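Local atomic coordinates of SusD superfamily protein (Bacteroides vulgatus ATCC 8482, PDB entry 3JQ0), a protein that is of unknown function but, as a SusD-family protein of the outer membrane, probably binds nutrient glycans for uptake by the cell. Residues R302-F306 and K307-N311; W473-D476 and A477-T481. All coordinates share one frame; numbering follows the deposited sequence. Where two conformers were deposited one is given.

Interaction 1 of 2, residues R302-F306 and K307-N311; sequences REFYF and KGFRN. With SO4 (sulfate ion), chain I.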
loop_
_atom_site.group_PDB
_atom_site.type_symbol
_atom_site.label_atom_id
_atom_site.label_comp_id
_atom_site.label_asym_id
_atom_site.label_seq_id
_atom_site.Cartn_x
_atom_site.Cartn_y
_atom_site.Cartn_z
ATOM N N ARG A 302 0.032 7.723 19.321
ATOM C CA ARG A 302 -1.000 8.628 19.850
ATOM C C ARG A 302 -0.720 10.083 19.454
ATOM O O ARG A 302 -1.622 10.839 19.094
ATOM C CB ARG A 302 -1.099 8.466 21.354
ATOM C CG ARG A 302 -1.613 7.116 21.792
ATOM C CD ARG A 302 -1.415 6.881 23.253
ATOM N NE ARG A 302 -0.009 6.841 23.564
ATOM C CZ ARG A 302 0.487 6.931 24.774
ATOM N NH1 ARG A 302 -0.336 7.029 25.821
ATOM N NH2 ARG A 302 1.794 6.905 24.968
ATOM N N GLU A 303 0.544 10.482 19.494
ATOM C CA GLU A 303 0.980 11.825 19.177
ATOM C C GLU A 303 0.708 12.182 17.703
ATOM O O GLU A 303 0.530 13.343 17.339
ATOM C CB GLU A 303 2.494 11.882 19.518
ATOM C CG GLU A 303 3.177 13.226 19.315
ATOM C CD GLU A 303 4.714 13.205 19.459
ATOM O OE1 GLU A 303 5.335 12.151 19.764
ATOM O OE2 GLU A 303 5.316 14.263 19.200
ATOM N N PHE A 304 0.709 11.176 16.841
ATOM C CA PHE A 304 0.558 11.418 15.417
ATOM C C PHE A 304 -0.776 12.040 15.072
ATOM O O PHE A 304 -0.857 12.812 14.115
ATOM C CB PHE A 304 0.767 10.125 14.637
ATOM C CG PHE A 304 0.682 10.299 13.153
ATOM C CD1 PHE A 304 1.725 10.832 12.435
ATOM C CD2 PHE A 304 -0.497 9.979 12.474
ATOM C CE1 PHE A 304 1.611 11.039 11.053
ATOM C CE2 PHE A 304 -0.596 10.187 11.084
ATOM C CZ PHE A 304 0.485 10.678 10.405
ATOM N N TYR A 305 -1.821 11.741 15.850
ATOM C CA TYR A 305 -3.135 12.252 15.526
ATOM C C TYR A 305 -3.138 13.764 15.403
ATOM O O TYR A 305 -3.842 14.288 14.553
ATOM C CB TYR A 305 -4.198 11.792 16.549
ATOM C CG TYR A 305 -5.593 12.248 16.210
ATOM C CD1 TYR A 305 -6.376 11.526 15.334
ATOM C CD2 TYR A 305 -6.091 13.450 16.698
ATOM C CE1 TYR A 305 -7.637 11.947 14.973
ATOM C CE2 TYR A 305 -7.355 13.886 16.324
ATOM C CZ TYR A 305 -8.111 13.154 15.446
ATOM O OH TYR A 305 -9.330 13.587 15.058
ATOM N N PHE A 306 -2.357 14.462 16.237
ATOM C CA PHE A 306 -2.305 15.918 16.213
ATOM C C PHE A 306 -1.141 16.502 15.431
ATOM O O PHE A 306 -1.028 17.723 15.368
ATOM C CB PHE A 306 -2.398 16.477 17.649
ATOM C CG PHE A 306 -3.682 16.145 18.353
ATOM C CD1 PHE A 306 -4.826 16.836 18.035
ATOM C CD2 PHE A 306 -3.742 15.114 19.285
ATOM C CE1 PHE A 306 -6.037 16.537 18.647
ATOM C CE2 PHE A 306 -4.954 14.811 19.907
ATOM C CZ PHE A 306 -6.077 15.526 19.606
ATOM N N LYS A 307 -0.322 15.654 14.838
ATOM C CA LYS A 307 0.822 16.094 14.056
ATOM C C LYS A 307 0.831 15.569 12.616
ATOM O O LYS A 307 1.776 15.759 11.881
ATOM C CB LYS A 307 2.136 15.759 14.762
ATOM C CG LYS A 307 2.392 16.589 16.032
ATOM C CD LYS A 307 2.719 18.059 15.649
ATOM C CE LYS A 307 3.236 18.925 16.753
ATOM N NZ LYS A 307 3.306 20.332 16.355
ATOM N N GLY A 308 -0.253 14.938 12.178
ATOM C CA GLY A 308 -0.324 14.325 10.862
ATOM C C GLY A 308 -0.859 15.238 9.774
ATOM O O GLY A 308 -0.437 15.157 8.621
ATOM N N PHE A 309 -1.864 16.064 10.143
ATOM C CA PHE A 309 -2.736 16.751 9.163
ATOM C C PHE A 309 -3.018 18.155 9.620
ATOM O O PHE A 309 -3.265 18.407 10.810
ATOM C CB PHE A 309 -4.078 15.994 9.059
ATOM C CG PHE A 309 -3.934 14.567 8.624
ATOM C CD1 PHE A 309 -3.749 13.595 9.585
ATOM C CD2 PHE A 309 -4.031 14.197 7.297
ATOM C CE1 PHE A 309 -3.630 12.237 9.227
ATOM C CE2 PHE A 309 -3.912 12.851 6.934
ATOM C CZ PHE A 309 -3.709 11.902 7.889
ATOM N N ARG A 310 -3.048 19.060 8.672
ATOM C CA ARG A 310 -3.508 20.410 8.930
ATOM C C ARG A 310 -5.013 20.433 9.116
ATOM O O ARG A 310 -5.756 19.591 8.598
ATOM C CB ARG A 310 -3.139 21.350 7.767
ATOM C CG ARG A 310 -1.658 21.380 7.392
ATOM C CD ARG A 310 -0.739 21.798 8.557
ATOM N NE ARG A 310 -1.138 23.056 9.196
ATOM C CZ ARG A 310 -0.933 24.270 8.679
ATOM N NH1 ARG A 310 -0.203 24.428 7.601
ATOM N NH2 ARG A 310 -1.407 25.333 9.298
ATOM N N ASN A 311 -5.487 21.465 9.823
ATOM C CA ASN A 311 -6.911 21.594 10.011
ATOM C C ASN A 311 -7.619 21.664 8.651
ATOM O O ASN A 311 -7.131 22.292 7.701
ATOM C CB ASN A 311 -7.227 22.836 10.829
ATOM C CG ASN A 311 -6.803 22.728 12.297
ATOM O OD1 ASN A 311 -6.379 21.705 12.843
ATOM N ND2 ASN A 311 -6.916 23.864 12.958
HETATM S S SO4 I . -3.363 23.922 12.122
HETATM O O1 SO4 I . -3.003 23.130 13.327
HETATM O O2 SO4 I . -2.559 25.128 11.952
HETATM O O3 SO4 I . -3.257 22.937 11.106
HETATM O O4 SO4 I . -4.677 24.405 12.474
HETATM O O HOH W 1 -3.020 16.288 12.772
#

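Interaction 2 of 2, residues W473-D476 and A477-T481; sequences WPID and AGTLT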
loop_
_atom_site.group_PDB
_atom_site.type_symbol
_atom_site.label_atom_id
_atom_site.label_comp_id
_atom_site.label_asym_id
_atom_site.label_seq_id
_atom_site.Cartn_x
_atom_site.Cartn_y
_atom_site.Cartn_z
ATOM N N TRP A 473 14.695 -7.943 4.860
ATOM C CA TRP A 473 14.053 -8.797 5.828
ATOM C C TRP A 473 14.847 -10.086 5.960
ATOM O O TRP A 473 15.445 -10.549 4.992
ATOM C CB TRP A 473 12.638 -9.136 5.369
ATOM C CG TRP A 473 11.660 -7.956 5.389
ATOM C CD1 TRP A 473 11.743 -6.832 4.630
ATOM C CD2 TRP A 473 10.438 -7.844 6.133
ATOM N NE1 TRP A 473 10.701 -5.991 4.913
ATOM C CE2 TRP A 473 9.878 -6.603 5.822
ATOM C CE3 TRP A 473 9.789 -8.657 7.059
ATOM C CZ2 TRP A 473 8.651 -6.174 6.337
ATOM C CZ3 TRP A 473 8.582 -8.230 7.589
ATOM C CH2 TRP A 473 8.037 -6.991 7.232
ATOM N N PRO A 474 14.864 -10.680 7.151
ATOM C CA PRO A 474 15.536 -11.965 7.343
ATOM C C PRO A 474 14.742 -13.117 6.734
ATOM O O PRO A 474 13.550 -12.971 6.422
ATOM C CB PRO A 474 15.610 -12.076 8.861
ATOM C CG PRO A 474 14.342 -11.375 9.344
ATOM C CD PRO A 474 14.151 -10.226 8.360
ATOM N N ILE A 475 15.389 -14.245 6.610
ATOM C CA ILE A 475 14.797 -15.504 6.157
ATOM C C ILE A 475 14.696 -16.472 7.334
ATOM O O ILE A 475 15.645 -16.663 8.064
ATOM C CB ILE A 475 15.637 -16.147 5.014
ATOM C CG1 ILE A 475 15.890 -15.163 3.862
ATOM C CG2 ILE A 475 14.944 -17.432 4.521
ATOM C CD1 ILE A 475 16.945 -15.633 2.890
ATOM N N ASP A 476 13.510 -17.053 7.517
ATOM C CA ASP A 476 13.286 -17.991 8.645
ATOM C C ASP A 476 14.011 -19.307 8.430
ATOM O O ASP A 476 14.303 -19.726 7.293
ATOM C CB ASP A 476 11.813 -18.228 8.836
ATOM C CG ASP A 476 11.179 -18.873 7.646
ATOM O OD1 ASP A 476 11.072 -18.217 6.591
ATOM O OD2 ASP A 476 10.846 -20.080 7.735
ATOM N N ALA A 477 14.260 -19.977 9.549
ATOM C CA ALA A 477 14.928 -21.269 9.513
ATOM C C ALA A 477 14.184 -22.356 8.755
ATOM O O ALA A 477 14.796 -23.186 8.101
ATOM C CB ALA A 477 15.195 -21.727 10.942
ATOM N N GLY A 478 12.864 -22.351 8.808
ATOM C CA GLY A 478 12.095 -23.327 8.049
ATOM C C GLY A 478 12.370 -23.197 6.564
ATOM O O GLY A 478 12.502 -24.182 5.818
ATOM N N THR A 479 12.470 -21.974 6.066
ATOM C CA THR A 479 12.770 -21.730 4.653
ATOM C C THR A 479 14.233 -22.056 4.353
ATOM O O THR A 479 14.513 -22.715 3.344
ATOM C CB THR A 479 12.425 -20.279 4.317
ATOM O OG1 THR A 479 11.044 -20.060 4.598
ATOM C CG2 THR A 479 12.744 -19.904 2.868
ATOM N N LEU A 480 15.169 -21.632 5.210
ATOM C CA LEU A 480 16.574 -21.916 4.961
ATOM C C LEU A 480 16.853 -23.397 4.923
ATOM O O LEU A 480 17.602 -23.872 4.065
ATOM C CB LEU A 480 17.445 -21.283 6.031
ATOM C CG LEU A 480 17.544 -19.742 5.989
ATOM C CD1 LEU A 480 18.285 -19.228 7.204
ATOM C CD2 LEU A 480 18.197 -19.261 4.714
ATOM N N THR A 481 16.283 -24.161 5.861
ATOM C CA THR A 481 16.623 -25.588 5.928
ATOM C C THR A 481 15.893 -26.405 4.862
ATOM O O THR A 481 16.254 -27.551 4.608
ATOM C CB THR A 481 16.434 -26.180 7.291
ATOM O OG1 THR A 481 15.055 -26.154 7.649
ATOM C CG2 THR A 481 17.266 -25.505 8.361
#

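Interaction 1 of 2, residues R302-F306 and K307-N311
F304 and G308 meet where the chain leaves a run of helical backbone angles: G308 CA sits over one face of the F304 ring, a CH-pi contact with 4.0 Å from CA to the ring centroid. The ring gets there because F304 CG lies anti to the backbone N (chi1 -178°), which carries it alongside the chain that follows. Next to it F309 leans in obliquely, its CE1 4.1 Å from F304 CE2. The backbone turn is fastened by K307 N, which donates to F304 O (3.0 Å), and by a water that donates to Y305 O and accepts from F309 N. K307 NZ itself is bound by T418 O and F416 O.

Beyond the turn R310, bent at chi2 and chi3, presents the edge of its guanidinium to a sulfate: NE donates to O3 (2.9 Å) and NH2 to O2, while N311 N donates to the same O3. NH1 of R310 is salt-bridged to D411. With an alanine here both guanidinium bonds to the sulfate go, and D411 is likely to be left without its mate. Aromatic rings pack the turn, while the charged edge of R310 holds an anion that probably came from the crystallisation liquor.

Interaction 2 of 2, residues W473-D476 and A477-T481
With chi1 at 63°, D476 tucks CG between its own backbone N and carbonyl carbon, folding the carboxylate back over the first turn of helix 477-482; T479 answers with OG1 beside its backbone N (chi1 -59°), turned to the same carboxylate. The result is an N-cap: D476 stands immediately before the helix and its side chain accepts from T479 N, three residues on.

The two carboxylate oxygens divide the work. OD2 takes the N-H of T479 at 3.0 Å, from above the carboxylate plane and with a bent N-H...O angle of 143°. OD1 receives the hydroxyl of T479 on its syn side, OG1 to OD1 being 2.7 Å, and it also accepts from N71 N. T479 therefore grips the cap through both backbone and side chain, and together with N71 N these bonds limit the rotation of the carboxylate. Its negative charge faces the N-terminal end of the helix, where it probably gains from the helix dipole. Behind the side chain, D476 O opens the regular helical bonding by accepting from L480 N at 3.0 Å.

The preceding residue, I475, adds apolar contacts. Its CG2 branch lies 3.7 Å from T479 CG2 and equally near L480 CD2, and the isoleucine crosses both side chains at about a right angle. I475 also packs on Y72 and on W122 of helix 97-122, so the loop leading into this surface helix rests on the body of the chain.

One turn further, T481 doubles its hold on A477 O: its N donates at 2.9 Å, and its OG1 at 3.0 Å comes from the opposite face of the carbonyl plane.

Following the chain, interaction 1 comes first, in the loop that leaves strand 299-300 and leads to helix 315-319; it closes a tight turn there and ties that loop to helix 315-319, strand 320-326, helix 430-441 and the loop around W422. Interaction 2 opens much later, after helix 457-463, where the chain enters the short helix 477-482; its segment 473-476 joins the helix start to helix 97-122 and the loop at N71. The two lie in series, neither nested nor crossed. Their centres are about 38 Å apart, with about 19 Å between nearest atoms, and each is a local contact between consecutive segments of the single chain.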